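Long-range contacts in 1-deoxy-D-xylulose 5-phosphate reductoisomerase (Zymomonas mobilis, PDB 1R0K), which catalyses the NADPH-dependent rearrangement and reduction of 1-deoxy-D-xylulose 5-phosphate to 2-C-methyl-D-erythritol 4-phosphate in isoprenoid biosynthesis: residues V245-V250 with L258-S263; L147-E152 with P264-P269; T192-V197 with L337-G342; G177-T182 with I210-M215; V129-L134 with S363-V368. All blocks are in the same frame, centred on the assembly; numbering follows the deposited sequence.

How the contacts relate
Contact 1 is buried, contacts 2, 4 and 5 are partly buried, and contact 3 lies at the surface. Backbone hydrogen bonds of a hairpin dominate contact 1. It touches contact 2 where His247 and Ser248 pack on Glu152, and there the chain passes from strand 257-261 to helix 267-275; contact 2 itself has no hydrogen bond across it. Contacts 3 and 4 touch where Ile210 of contact 4 packs on Ala196, Val197 and Leu337 of contact 3. Contact 3 adds an exposed salt bridge, contact 4 a water with three bonds. In contact 5, beyond the chain's centre from contact 1, aliphatic side chains pack on each other and on a helix start.

Contact 1: V245-V250 with L258-S263; sequences VIHSMV and LAQIGS
His247 and Gln260 meet through their polar ends: Gln260 NE2 donates to His247 ND1 at 2.7 Å. Ring and amide are nearly coplanar, 25° apart, with Gln260 NE2 close to the plane of the imidazole. The Gln260 chain folds at chi2 (-84°), which turns CD back toward the histidine. At the other ring nitrogen, a water lies in the ring plane, 2.9 Å from His247 NE2. Beneath one face, over the centre, sits Val245 O, which also accepts from Gly262 N at 3.2 Å. An alanine in place of His247 would probably leave Gln260 NE2 without its acceptor and the amide less firmly held, with OE1 keeping a weak bond to Ser256 of the second subunit. Gly262 suits its place because, at its extended backbone angles, a side chain would collide with the carbonyl oxygen of Ile261.

The backbone positions these groups. His247 N bonds to Gln260 O at 2.9 Å, and two straight bonds join Val250 and Leu258 in a hydrogen-bonded pair. Between the non-hydrogen-bonded pairs Ile246-Ile261 and Met249-Ala259, both His247 and Ser248 stand opposite Gln260 alone, a beta bulge. On the apolar face Ile246 and Ile261 lie side by side, CG1 to CG1 3.9 Å, and Met249 CG presses tightly on Ala259 CB at 3.4 Å, a closeness that the small alanine permits.

The two strands form an antiparallel hairpin. Strand 168-175 flanks strand 246-252, helix 151-159 covers His247, Ser248 and Gln260, and residues 258-261 pair with an antiparallel strand of the second subunit, extending the sheet from one subunit into the other.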
# COMPACT_ATOMS: atom_id res chain seq x y z
N VAL B 245 0.75 -10.65 -8.36
CA VAL B 245 1.53 -10.40 -7.14
C VAL B 245 0.96 -9.15 -6.48
O VAL B 245 0.93 -9.05 -5.26
CB VAL B 245 3.04 -10.23 -7.44
CG1 VAL B 245 3.66 -11.61 -7.63
CG2 VAL B 245 3.26 -9.39 -8.67
N ILE B 246 0.53 -8.19 -7.30
CA ILE B 246 -0.13 -7.01 -6.74
C ILE B 246 -1.56 -7.54 -6.65
O ILE B 246 -2.18 -7.87 -7.67
CB ILE B 246 -0.07 -5.80 -7.69
CG1 ILE B 246 1.37 -5.29 -7.78
CG2 ILE B 246 -1.01 -4.70 -7.19
CD1 ILE B 246 1.56 -4.04 -8.61
N HIS B 247 -2.05 -7.65 -5.42
CA HIS B 247 -3.37 -8.21 -5.17
C HIS B 247 -4.57 -7.28 -5.35
O HIS B 247 -5.71 -7.74 -5.37
CB HIS B 247 -3.35 -8.87 -3.79
CG HIS B 247 -2.34 -9.97 -3.68
ND1 HIS B 247 -1.56 -10.16 -2.56
CD2 HIS B 247 -1.96 -10.92 -4.57
CE1 HIS B 247 -0.74 -11.18 -2.77
NE2 HIS B 247 -0.96 -11.66 -3.98
N SER B 248 -4.29 -5.98 -5.48
CA SER B 248 -5.27 -4.91 -5.73
C SER B 248 -4.77 -3.57 -5.21
O SER B 248 -3.81 -3.51 -4.44
CB SER B 248 -6.65 -5.24 -5.14
OG SER B 248 -7.38 -6.05 -6.06
N MET B 249 -5.41 -2.48 -5.63
CA MET B 249 -4.94 -1.17 -5.23
C MET B 249 -6.04 -0.15 -5.01
O MET B 249 -7.18 -0.33 -5.46
CB MET B 249 -3.97 -0.64 -6.29
CG MET B 249 -2.95 -1.65 -6.77
SD MET B 249 -1.86 -0.98 -8.06
CE MET B 249 -2.62 -1.64 -9.53
N VAL B 250 -5.68 0.94 -4.33
CA VAL B 250 -6.61 2.03 -4.07
C VAL B 250 -5.90 3.36 -4.31
O VAL B 250 -4.84 3.62 -3.72
CB VAL B 250 -7.11 2.03 -2.59
CG1 VAL B 250 -8.02 3.23 -2.36
CG2 VAL B 250 -7.84 0.74 -2.27
N LEU B 258 -2.10 3.13 -3.11
CA LEU B 258 -1.61 2.17 -2.13
C LEU B 258 -1.95 0.79 -2.68
O LEU B 258 -3.07 0.55 -3.12
CB LEU B 258 -2.29 2.39 -0.78
CG LEU B 258 -1.97 3.73 -0.12
CD1 LEU B 258 -2.62 3.80 1.26
CD2 LEU B 258 -0.46 3.90 -0.01
N ALA B 259 -0.97 -0.10 -2.65
CA ALA B 259 -1.19 -1.45 -3.16
C ALA B 259 -0.76 -2.48 -2.13
O ALA B 259 0.09 -2.21 -1.29
CB ALA B 259 -0.41 -1.64 -4.46
N GLN B 260 -1.37 -3.65 -2.19
CA GLN B 260 -0.99 -4.73 -1.29
C GLN B 260 -0.38 -5.76 -2.22
O GLN B 260 -0.98 -6.14 -3.23
CB GLN B 260 -2.21 -5.30 -0.56
CG GLN B 260 -1.84 -6.19 0.63
CD GLN B 260 -1.53 -7.63 0.24
OE1 GLN B 260 -1.03 -8.42 1.05
NE2 GLN B 260 -1.84 -7.98 -1.00
N ILE B 261 0.84 -6.17 -1.89
CA ILE B 261 1.59 -7.11 -2.70
C ILE B 261 2.10 -8.26 -1.84
O ILE B 261 2.28 -8.10 -0.64
CB ILE B 261 2.82 -6.40 -3.34
CG1 ILE B 261 2.35 -5.11 -4.04
CG2 ILE B 261 3.52 -7.32 -4.34
CD1 ILE B 261 3.48 -4.26 -4.59
N GLY B 262 2.31 -9.43 -2.44
CA GLY B 262 2.83 -10.54 -1.66
C GLY B 262 2.76 -11.88 -2.33
O GLY B 262 2.33 -11.98 -3.48
N SER B 263 3.22 -12.92 -1.63
CA SER B 263 3.16 -14.28 -2.14
C SER B 263 1.68 -14.65 -2.12
O SER B 263 0.85 -13.91 -1.58
CB SER B 263 3.95 -15.21 -1.23
OG SER B 263 3.56 -15.04 0.13
O HOH W 1 0.84 -13.74 -4.86

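Contact 2: L147-E152 with P264-P269; sequences LPVDSE and PDMRTP
Val149 and Pro269 bring the backbones nearest, their CA atoms 6.0 Å apart, where the turn between strand 145-148 and helix 151-159 faces the first turn of helix 267-275. No hydrogen bond crosses the gap. Pro269 instead offers its ring, with CB 3.4 Å from Val149 O. Met266 does the rest. Its chain bends at both chi2 (-58°) and chi3 (-67°), and these bends carry SD and CE to the opposite segment. The sulfur comes to 3.4 Å from Ser151 OG, while the methyl CE lies 3.6 Å from Val149 O and also meets the Val149 CG1 methyl. A flexible, polarisable thioether suits this mixed surface of hydroxyl, carbonyl and methyl.

Asp265 and Arg267 fix the start of the second helix. Asp265 OD1 caps the turn by accepting from Arg267 N at 2.9 Å. The guanidinium grips the same carboxylate side-on through NE and NH2, with NH2 donating to the syn lone pair of Asp265 OD2 at 2.8 Å. Arg267 has a second acidic partner in Asp22 of helix 15-25.

Met266 also packs on Ile16, a predicted NADPH-binding residue. The turn after the edge strand of the parallel, Rossmann-type sheet carries Asp150 and Glu152, predicted with Glu221 to bind the divalent metal, and Ser151, predicted to bind the substrate; the contact therefore borders the probable active site.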
# COMPACT_ATOMS: atom_id res chain seq x y z
N LEU B 147 -14.52 -8.24 8.08
CA LEU B 147 -13.21 -8.25 7.44
C LEU B 147 -13.19 -9.25 6.29
O LEU B 147 -13.34 -10.45 6.50
CB LEU B 147 -12.13 -8.61 8.47
CG LEU B 147 -12.16 -7.75 9.74
CD1 LEU B 147 -11.26 -8.37 10.82
CD2 LEU B 147 -11.70 -6.33 9.40
N PRO B 148 -13.01 -8.76 5.05
CA PRO B 148 -12.98 -9.63 3.86
C PRO B 148 -11.72 -10.48 3.83
O PRO B 148 -10.61 -9.98 4.02
CB PRO B 148 -13.05 -8.63 2.71
CG PRO B 148 -12.27 -7.45 3.27
CD PRO B 148 -12.80 -7.35 4.69
N VAL B 149 -11.90 -11.77 3.56
CA VAL B 149 -10.80 -12.73 3.53
C VAL B 149 -10.11 -12.96 2.19
O VAL B 149 -8.89 -13.14 2.13
CB VAL B 149 -11.28 -14.09 4.08
CG1 VAL B 149 -10.19 -15.15 3.91
CG2 VAL B 149 -11.65 -13.94 5.55
N ASP B 150 -10.88 -12.97 1.10
CA ASP B 150 -10.30 -13.22 -0.21
C ASP B 150 -9.21 -12.22 -0.60
O ASP B 150 -9.25 -11.05 -0.23
CB ASP B 150 -11.41 -13.30 -1.26
CG ASP B 150 -12.31 -14.52 -1.05
OD1 ASP B 150 -11.87 -15.47 -0.35
OD2 ASP B 150 -13.44 -14.55 -1.58
N SER B 151 -8.23 -12.70 -1.37
CA SER B 151 -7.08 -11.91 -1.79
C SER B 151 -7.27 -10.48 -2.26
O SER B 151 -6.61 -9.58 -1.74
CB SER B 151 -6.29 -12.66 -2.87
OG SER B 151 -5.78 -13.87 -2.34
N GLU B 152 -8.13 -10.27 -3.24
CA GLU B 152 -8.35 -8.92 -3.75
C GLU B 152 -9.04 -8.02 -2.73
O GLU B 152 -8.64 -6.87 -2.54
CB GLU B 152 -9.19 -8.97 -5.02
CG GLU B 152 -8.53 -9.65 -6.22
CD GLU B 152 -8.58 -11.16 -6.17
OE1 GLU B 152 -9.37 -11.73 -5.38
OE2 GLU B 152 -7.84 -11.79 -6.95
N PRO B 264 1.31 -15.80 -2.71
CA PRO B 264 -0.10 -16.22 -2.73
C PRO B 264 -0.65 -16.90 -1.47
O PRO B 264 -1.83 -17.22 -1.41
CB PRO B 264 -0.16 -17.13 -3.95
CG PRO B 264 1.20 -17.77 -3.94
CD PRO B 264 2.11 -16.62 -3.64
N ASP B 265 0.21 -17.12 -0.47
CA ASP B 265 -0.20 -17.77 0.77
C ASP B 265 -1.42 -17.08 1.39
O ASP B 265 -1.35 -15.91 1.78
CB ASP B 265 0.96 -17.75 1.77
CG ASP B 265 0.82 -18.79 2.87
OD1 ASP B 265 -0.30 -18.99 3.38
OD2 ASP B 265 1.84 -19.41 3.22
N MET B 266 -2.52 -17.82 1.52
CA MET B 266 -3.73 -17.25 2.08
C MET B 266 -3.63 -16.94 3.57
O MET B 266 -4.52 -16.31 4.14
CB MET B 266 -4.92 -18.19 1.83
CG MET B 266 -5.43 -18.16 0.39
SD MET B 266 -5.94 -16.50 -0.13
CE MET B 266 -7.39 -16.21 0.92
N ARG B 267 -2.55 -17.38 4.21
CA ARG B 267 -2.38 -17.08 5.63
C ARG B 267 -2.08 -15.59 5.82
O ARG B 267 -2.24 -15.06 6.91
CB ARG B 267 -1.26 -17.93 6.25
CG ARG B 267 -1.71 -19.37 6.54
CD ARG B 267 -0.57 -20.23 7.05
NE ARG B 267 0.48 -20.40 6.05
CZ ARG B 267 1.51 -21.22 6.18
NH1 ARG B 267 1.63 -21.96 7.28
NH2 ARG B 267 2.44 -21.29 5.23
N THR B 268 -1.66 -14.92 4.75
CA THR B 268 -1.38 -13.49 4.87
C THR B 268 -2.69 -12.74 5.04
O THR B 268 -2.86 -12.01 6.01
CB THR B 268 -0.59 -12.96 3.65
OG1 THR B 268 0.74 -13.51 3.68
CG2 THR B 268 -0.49 -11.43 3.69
N PRO B 269 -3.64 -12.89 4.10
CA PRO B 269 -4.90 -12.16 4.30
C PRO B 269 -5.67 -12.69 5.53
O PRO B 269 -6.29 -11.91 6.26
CB PRO B 269 -5.65 -12.39 2.98
CG PRO B 269 -5.08 -13.70 2.47
CD PRO B 269 -3.61 -13.51 2.77

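Contact 3: T192-V197 with L337-G342; sequences TPERAV and LDKKIG
Pro193 presses its ring on Leu337 and Lys339 from the first turn of helix 193-196. Just before it, Thr192 is the N-cap, its side chain accepting only weakly from Arg195 N. A proline suits the first turn, where the backbone has no earlier helical carbonyl to bond. Its CB lies 4.0 Å from Leu337 CA, and its CG meets Lys339 CG at 3.8 Å, the two side chains crossing at about a right angle.

Glu194 follows and supplies the charge. A bend at chi2 (92°) carries CD toward the neighbouring segment. Lys339 reaches over with an extended chain and sets NZ on the syn side of Glu194 OE2, 22° out of the carboxylate plane. In the resulting salt bridge, NZ and OE2 are placed 2.5 Å apart, a length shorter than usual and therefore doubtful in detail.

Arg195 turns elsewhere, to a salt bridge with Glu187, and Ala196 packs on Phe336 and Ile210. Val197 closes the walk: its CG1 slants across Leu337 CD2 at 3.7 Å. Leu337 is the last residue of helix 321-337, whose end is a Schellman motif in which Lys339 takes positive phi.

The chemistry is thus layered. Pro193, Val197 and Leu337 form an apolar patch, with Val197 and Leu337 also touching Ile210 of helix 206-214 and Pro193 touching Phe336, and the ion pair lies outside it. Because both charged residues are exposed, water probably screens their attraction, and the apolar packing is likely to contribute much of the contact's stability.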
# COMPACT_ATOMS: atom_id res chain seq x y z
N THR B 192 -13.07 -27.02 -24.74
CA THR B 192 -13.76 -28.17 -24.15
C THR B 192 -13.64 -28.13 -22.63
O THR B 192 -12.72 -27.51 -22.08
CB THR B 192 -13.16 -29.51 -24.63
OG1 THR B 192 -11.82 -29.63 -24.16
CG2 THR B 192 -13.16 -29.59 -26.15
N PRO B 193 -14.57 -28.79 -21.92
CA PRO B 193 -14.56 -28.83 -20.45
C PRO B 193 -13.25 -29.41 -19.93
O PRO B 193 -12.74 -28.99 -18.90
CB PRO B 193 -15.74 -29.73 -20.12
CG PRO B 193 -16.66 -29.56 -21.29
CD PRO B 193 -15.71 -29.57 -22.45
N GLU B 194 -12.72 -30.39 -20.65
CA GLU B 194 -11.48 -31.04 -20.26
C GLU B 194 -10.30 -30.07 -20.27
O GLU B 194 -9.44 -30.11 -19.39
CB GLU B 194 -11.19 -32.24 -21.18
CG GLU B 194 -12.19 -33.38 -21.01
CD GLU B 194 -13.37 -33.30 -21.97
OE1 GLU B 194 -13.76 -32.19 -22.37
OE2 GLU B 194 -13.91 -34.38 -22.32
N ARG B 195 -10.26 -29.17 -21.25
CA ARG B 195 -9.17 -28.21 -21.34
C ARG B 195 -9.36 -27.07 -20.35
O ARG B 195 -8.41 -26.65 -19.67
CB ARG B 195 -9.07 -27.64 -22.75
CG ARG B 195 -7.65 -27.19 -23.09
CD ARG B 195 -7.52 -25.70 -23.37
NE ARG B 195 -8.00 -25.33 -24.69
CZ ARG B 195 -7.48 -24.34 -25.42
NH1 ARG B 195 -6.45 -23.64 -24.96
NH2 ARG B 195 -7.99 -24.05 -26.61
N ALA B 196 -10.59 -26.57 -20.26
CA ALA B 196 -10.93 -25.45 -19.39
C ALA B 196 -10.66 -25.64 -17.90
O ALA B 196 -10.35 -24.68 -17.20
CB ALA B 196 -12.39 -25.06 -19.60
N VAL B 197 -10.78 -26.86 -17.41
CA VAL B 197 -10.57 -27.11 -15.99
C VAL B 197 -9.11 -27.35 -15.62
O VAL B 197 -8.78 -27.41 -14.43
CB VAL B 197 -11.40 -28.31 -15.51
CG1 VAL B 197 -12.87 -28.05 -15.76
CG2 VAL B 197 -10.95 -29.57 -16.23
N LEU B 337 -19.76 -28.10 -18.29
CA LEU B 337 -18.99 -29.24 -17.81
C LEU B 337 -19.65 -30.56 -18.21
O LEU B 337 -18.96 -31.55 -18.47
CB LEU B 337 -18.83 -29.17 -16.29
CG LEU B 337 -17.92 -28.05 -15.79
CD1 LEU B 337 -17.97 -28.00 -14.28
CD2 LEU B 337 -16.49 -28.28 -16.28
N ASP B 338 -20.98 -30.56 -18.26
CA ASP B 338 -21.73 -31.76 -18.63
C ASP B 338 -21.82 -31.89 -20.16
O ASP B 338 -22.45 -32.80 -20.68
CB ASP B 338 -23.15 -31.70 -18.05
CG ASP B 338 -23.88 -33.03 -18.14
OD1 ASP B 338 -25.12 -33.02 -18.25
OD2 ASP B 338 -23.21 -34.08 -18.10
N LYS B 339 -21.19 -30.95 -20.85
CA LYS B 339 -21.14 -30.93 -22.31
C LYS B 339 -22.49 -30.74 -23.00
O LYS B 339 -22.77 -31.37 -24.02
CB LYS B 339 -20.47 -32.20 -22.83
CG LYS B 339 -19.06 -32.39 -22.28
CD LYS B 339 -18.39 -33.61 -22.86
CE LYS B 339 -16.96 -33.73 -22.35
NZ LYS B 339 -16.27 -34.88 -22.98
N LYS B 340 -23.32 -29.86 -22.45
CA LYS B 340 -24.63 -29.59 -23.03
C LYS B 340 -24.62 -28.28 -23.81
O LYS B 340 -25.50 -28.03 -24.63
CB LYS B 340 -25.70 -29.54 -21.94
CG LYS B 340 -26.08 -30.90 -21.36
CD LYS B 340 -27.30 -30.78 -20.45
CE LYS B 340 -27.79 -32.15 -19.99
NZ LYS B 340 -29.04 -32.04 -19.19
N ILE B 341 -23.62 -27.45 -23.54
CA ILE B 341 -23.47 -26.16 -24.22
C ILE B 341 -21.99 -25.87 -24.46
O ILE B 341 -21.11 -26.55 -23.93
CB ILE B 341 -24.07 -25.00 -23.39
CG1 ILE B 341 -23.35 -24.89 -22.05
CG2 ILE B 341 -25.56 -25.22 -23.17
CD1 ILE B 341 -23.84 -23.75 -21.18
N GLY B 342 -21.71 -24.84 -25.26
CA GLY B 342 -20.34 -24.47 -25.54
C GLY B 342 -19.81 -23.53 -24.47
O GLY B 342 -20.58 -23.00 -23.67

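Contact 4: G177-T182 with I210-M215; sequences GGPFRT and IDSATM
Phe180 sets its ring against the methyl of Ala213, with CE2 3.7 Å from CB at an oblique approach. One face of the ring receives Pro179 CG, offset toward the rim, and the rings of Phe180 and Phe343 pack edge-to-face. Pro179 also touches the helix: its CG is 4.0 Å from Ala213 CB, while its CD is 3.7 Å from Ser212 OG. A small alanine suits this place, since its methyl meets both the Phe180 ring and the Pro179 ring.

Gly178 lets the chain come close, its CA 3.7 Å from Ser212 O; a CB here would collide with that oxygen. At Gly177 a CB would run into Arg181 CD. A single water joins the segments, donating to Gly177 O and Ala213 O and accepting from Phe180 N at 2.8 Å. No direct hydrogen bond crosses between the segments; the water makes the polar link.

A type I turn from Gly178 to Arg181 follows strand 168-175 and rests on the C-terminal end of helix 206-214. Ser212 is predicted to bind the substrate together with Ser176, Asn217 and Lys218, a set consistent with the phosphate pocket of the DXR family.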
# COMPACT_ATOMS: atom_id res chain seq x y z
N GLY B 177 -6.44 -12.65 -15.36
CA GLY B 177 -6.92 -12.70 -16.73
C GLY B 177 -7.37 -14.10 -17.07
O GLY B 177 -7.98 -14.34 -18.12
N GLY B 178 -7.06 -15.04 -16.18
CA GLY B 178 -7.46 -16.42 -16.39
C GLY B 178 -6.60 -17.14 -17.42
O GLY B 178 -5.71 -16.54 -18.02
N PRO B 179 -6.85 -18.44 -17.65
CA PRO B 179 -6.08 -19.22 -18.62
C PRO B 179 -6.25 -18.79 -20.08
O PRO B 179 -5.41 -19.11 -20.92
CB PRO B 179 -6.57 -20.65 -18.36
CG PRO B 179 -8.00 -20.44 -17.96
CD PRO B 179 -7.90 -19.26 -17.01
N PHE B 180 -7.32 -18.07 -20.38
CA PHE B 180 -7.56 -17.63 -21.76
C PHE B 180 -7.37 -16.14 -21.96
O PHE B 180 -7.97 -15.55 -22.86
CB PHE B 180 -8.96 -18.04 -22.20
CG PHE B 180 -9.21 -19.51 -22.10
CD1 PHE B 180 -8.31 -20.41 -22.66
CD2 PHE B 180 -10.31 -20.01 -21.42
CE1 PHE B 180 -8.50 -21.79 -22.55
CE2 PHE B 180 -10.51 -21.39 -21.30
CZ PHE B 180 -9.60 -22.28 -21.87
N ARG B 181 -6.51 -15.55 -21.14
CA ARG B 181 -6.22 -14.12 -21.21
C ARG B 181 -5.86 -13.64 -22.62
O ARG B 181 -6.23 -12.54 -23.01
CB ARG B 181 -5.08 -13.77 -20.25
CG ARG B 181 -4.59 -12.31 -20.36
CD ARG B 181 -3.48 -12.03 -19.35
NE ARG B 181 -2.32 -12.90 -19.54
CZ ARG B 181 -1.30 -12.64 -20.35
NH1 ARG B 181 -1.27 -11.52 -21.07
NH2 ARG B 181 -0.29 -13.49 -20.44
N THR B 182 -5.14 -14.47 -23.37
CA THR B 182 -4.73 -14.07 -24.71
C THR B 182 -5.43 -14.85 -25.82
O THR B 182 -5.03 -14.77 -26.99
CB THR B 182 -3.21 -14.25 -24.89
OG1 THR B 182 -2.89 -15.64 -24.81
CG2 THR B 182 -2.46 -13.49 -23.82
N ILE B 210 -13.68 -22.85 -14.20
CA ILE B 210 -14.47 -22.27 -15.29
C ILE B 210 -14.71 -20.78 -15.07
O ILE B 210 -14.58 -19.99 -16.01
CB ILE B 210 -15.82 -23.01 -15.46
CG1 ILE B 210 -15.57 -24.50 -15.69
CG2 ILE B 210 -16.59 -22.42 -16.63
CD1 ILE B 210 -14.67 -24.80 -16.88
N ASP B 211 -15.05 -20.39 -13.85
CA ASP B 211 -15.30 -18.99 -13.53
C ASP B 211 -14.05 -18.15 -13.79
O ASP B 211 -14.14 -16.97 -14.16
CB ASP B 211 -15.74 -18.83 -12.08
CG ASP B 211 -17.17 -19.29 -11.84
OD1 ASP B 211 -17.94 -19.41 -12.83
OD2 ASP B 211 -17.53 -19.52 -10.67
N SER B 212 -12.89 -18.76 -13.59
CA SER B 212 -11.63 -18.07 -13.83
C SER B 212 -11.46 -17.91 -15.35
O SER B 212 -11.04 -16.86 -15.83
CB SER B 212 -10.48 -18.90 -13.26
OG SER B 212 -9.22 -18.37 -13.65
N ALA B 213 -11.80 -18.95 -16.09
CA ALA B 213 -11.68 -18.95 -17.54
C ALA B 213 -12.60 -17.94 -18.22
O ALA B 213 -12.21 -17.30 -19.20
CB ALA B 213 -11.95 -20.35 -18.09
N THR B 214 -13.81 -17.78 -17.70
CA THR B 214 -14.77 -16.84 -18.27
C THR B 214 -14.64 -15.46 -17.63
O THR B 214 -15.20 -14.48 -18.12
CB THR B 214 -16.21 -17.31 -18.05
OG1 THR B 214 -16.49 -17.30 -16.65
CG2 THR B 214 -16.41 -18.72 -18.59
N MET B 215 -13.89 -15.41 -16.53
CA MET B 215 -13.68 -14.19 -15.77
C MET B 215 -14.93 -13.82 -14.97
O MET B 215 -15.09 -12.69 -14.52
CB MET B 215 -13.24 -13.03 -16.66
CG MET B 215 -11.78 -13.12 -17.10
SD MET B 215 -11.09 -11.54 -17.65
CE MET B 215 -10.62 -10.80 -16.07
O HOH W 2 -9.39 -16.59 -19.18

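Contact 5: V129-L134 with S363-V368; sequences VSAGGL and SSLEDV
Leu134 reaches from helix 132-142 onto the N-terminus of helix 365-385. CB points toward the other segment, and the first torsion (-61°) sets CG anti to the carbonyl carbon; neither atom has a close partner there. The methyls do the touching. CD1 lies 3.4 Å from Ser364 C and 3.9 Å from Val368 CG2; CD2 rests 3.5 Å from Ser363 O. A branched leucine suits this spot because one side chain covers both backbone and aliphatic surface. An alanine in place of Leu134 would probably open a gap beside Val368 CG2 and over the Ser363-Ser364 backbone.

Ala131 packs beside it, its CB 3.9 Å from Val368 CG2 and 4.1 Å from Leu365 CD2. Ser130 CB meets the other methyl of Val368. The helix start itself is held by Asp367, whose OD2 accepts from both Ser363 N, by its anti lone pair, and Ser363 OG, while Ser364 is the N-cap.

Around this seam, Leu365 also packs on Leu111 of helix 107-115 and Ser130 on Ala323 of helix 321-337, while Val129 touches helix 216-229. The contact thus ties helix 365-385 to the turn between helix 126-129 and helix 132-142.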
# COMPACT_ATOMS: atom_id res chain seq x y z
N VAL B 129 -22.39 -11.49 -2.85
CA VAL B 129 -22.78 -11.58 -4.25
C VAL B 129 -24.30 -11.66 -4.36
O VAL B 129 -24.92 -10.91 -5.12
CB VAL B 129 -22.18 -12.82 -4.93
CG1 VAL B 129 -22.79 -13.00 -6.32
CG2 VAL B 129 -20.67 -12.67 -5.04
N SER B 130 -24.89 -12.56 -3.60
CA SER B 130 -26.33 -12.76 -3.66
C SER B 130 -27.14 -12.00 -2.61
O SER B 130 -28.26 -11.58 -2.89
CB SER B 130 -26.63 -14.26 -3.55
OG SER B 130 -25.91 -14.97 -4.55
N ALA B 131 -26.58 -11.82 -1.42
CA ALA B 131 -27.29 -11.11 -0.36
C ALA B 131 -26.51 -9.92 0.20
O ALA B 131 -26.63 -9.59 1.38
CB ALA B 131 -27.61 -12.09 0.76
N GLY B 132 -25.72 -9.27 -0.65
CA GLY B 132 -24.93 -8.13 -0.22
C GLY B 132 -25.66 -7.04 0.55
O GLY B 132 -25.20 -6.62 1.62
N GLY B 133 -26.79 -6.59 0.01
CA GLY B 133 -27.56 -5.55 0.67
C GLY B 133 -27.98 -5.92 2.08
O GLY B 133 -27.79 -5.14 3.02
N LEU B 134 -28.54 -7.11 2.23
CA LEU B 134 -28.99 -7.61 3.53
C LEU B 134 -27.84 -7.77 4.52
O LEU B 134 -27.96 -7.40 5.68
CB LEU B 134 -29.69 -8.95 3.36
CG LEU B 134 -30.94 -8.94 2.49
CD1 LEU B 134 -31.45 -10.37 2.33
CD2 LEU B 134 -32.00 -8.06 3.12
N SER B 363 -35.65 -9.10 0.63
CA SER B 363 -35.82 -8.38 1.89
C SER B 363 -35.37 -9.26 3.06
O SER B 363 -35.27 -8.80 4.19
CB SER B 363 -37.28 -7.96 2.09
OG SER B 363 -38.10 -9.08 2.35
N SER B 364 -35.10 -10.53 2.76
CA SER B 364 -34.66 -11.49 3.77
C SER B 364 -33.90 -12.61 3.07
O SER B 364 -33.96 -12.72 1.84
CB SER B 364 -35.86 -12.10 4.49
OG SER B 364 -36.57 -12.97 3.63
N LEU B 365 -33.19 -13.44 3.83
CA LEU B 365 -32.46 -14.55 3.23
C LEU B 365 -33.44 -15.50 2.55
O LEU B 365 -33.11 -16.14 1.55
CB LEU B 365 -31.64 -15.31 4.29
CG LEU B 365 -30.36 -14.64 4.80
CD1 LEU B 365 -29.65 -15.58 5.77
CD2 LEU B 365 -29.45 -14.30 3.62
N GLU B 366 -34.65 -15.59 3.09
CA GLU B 366 -35.66 -16.45 2.51
C GLU B 366 -35.94 -16.04 1.06
O GLU B 366 -36.12 -16.90 0.19
CB GLU B 366 -36.95 -16.41 3.33
CG GLU B 366 -36.82 -17.04 4.71
CD GLU B 366 -35.67 -16.47 5.53
OE1 GLU B 366 -35.67 -15.25 5.82
OE2 GLU B 366 -34.75 -17.25 5.88
N ASP B 367 -35.95 -14.74 0.79
CA ASP B 367 -36.18 -14.24 -0.56
C ASP B 367 -34.98 -14.60 -1.46
O ASP B 367 -35.15 -14.97 -2.62
CB ASP B 367 -36.35 -12.72 -0.59
CG ASP B 367 -37.65 -12.26 0.08
OD1 ASP B 367 -38.60 -13.05 0.15
OD2 ASP B 367 -37.71 -11.10 0.51
N VAL B 368 -33.78 -14.50 -0.90
CA VAL B 368 -32.57 -14.82 -1.66
C VAL B 368 -32.61 -16.28 -2.12
O VAL B 368 -32.38 -16.57 -3.29
CB VAL B 368 -31.31 -14.58 -0.81
CG1 VAL B 368 -30.06 -15.02 -1.58
CG2 VAL B 368 -31.21 -13.10 -0.45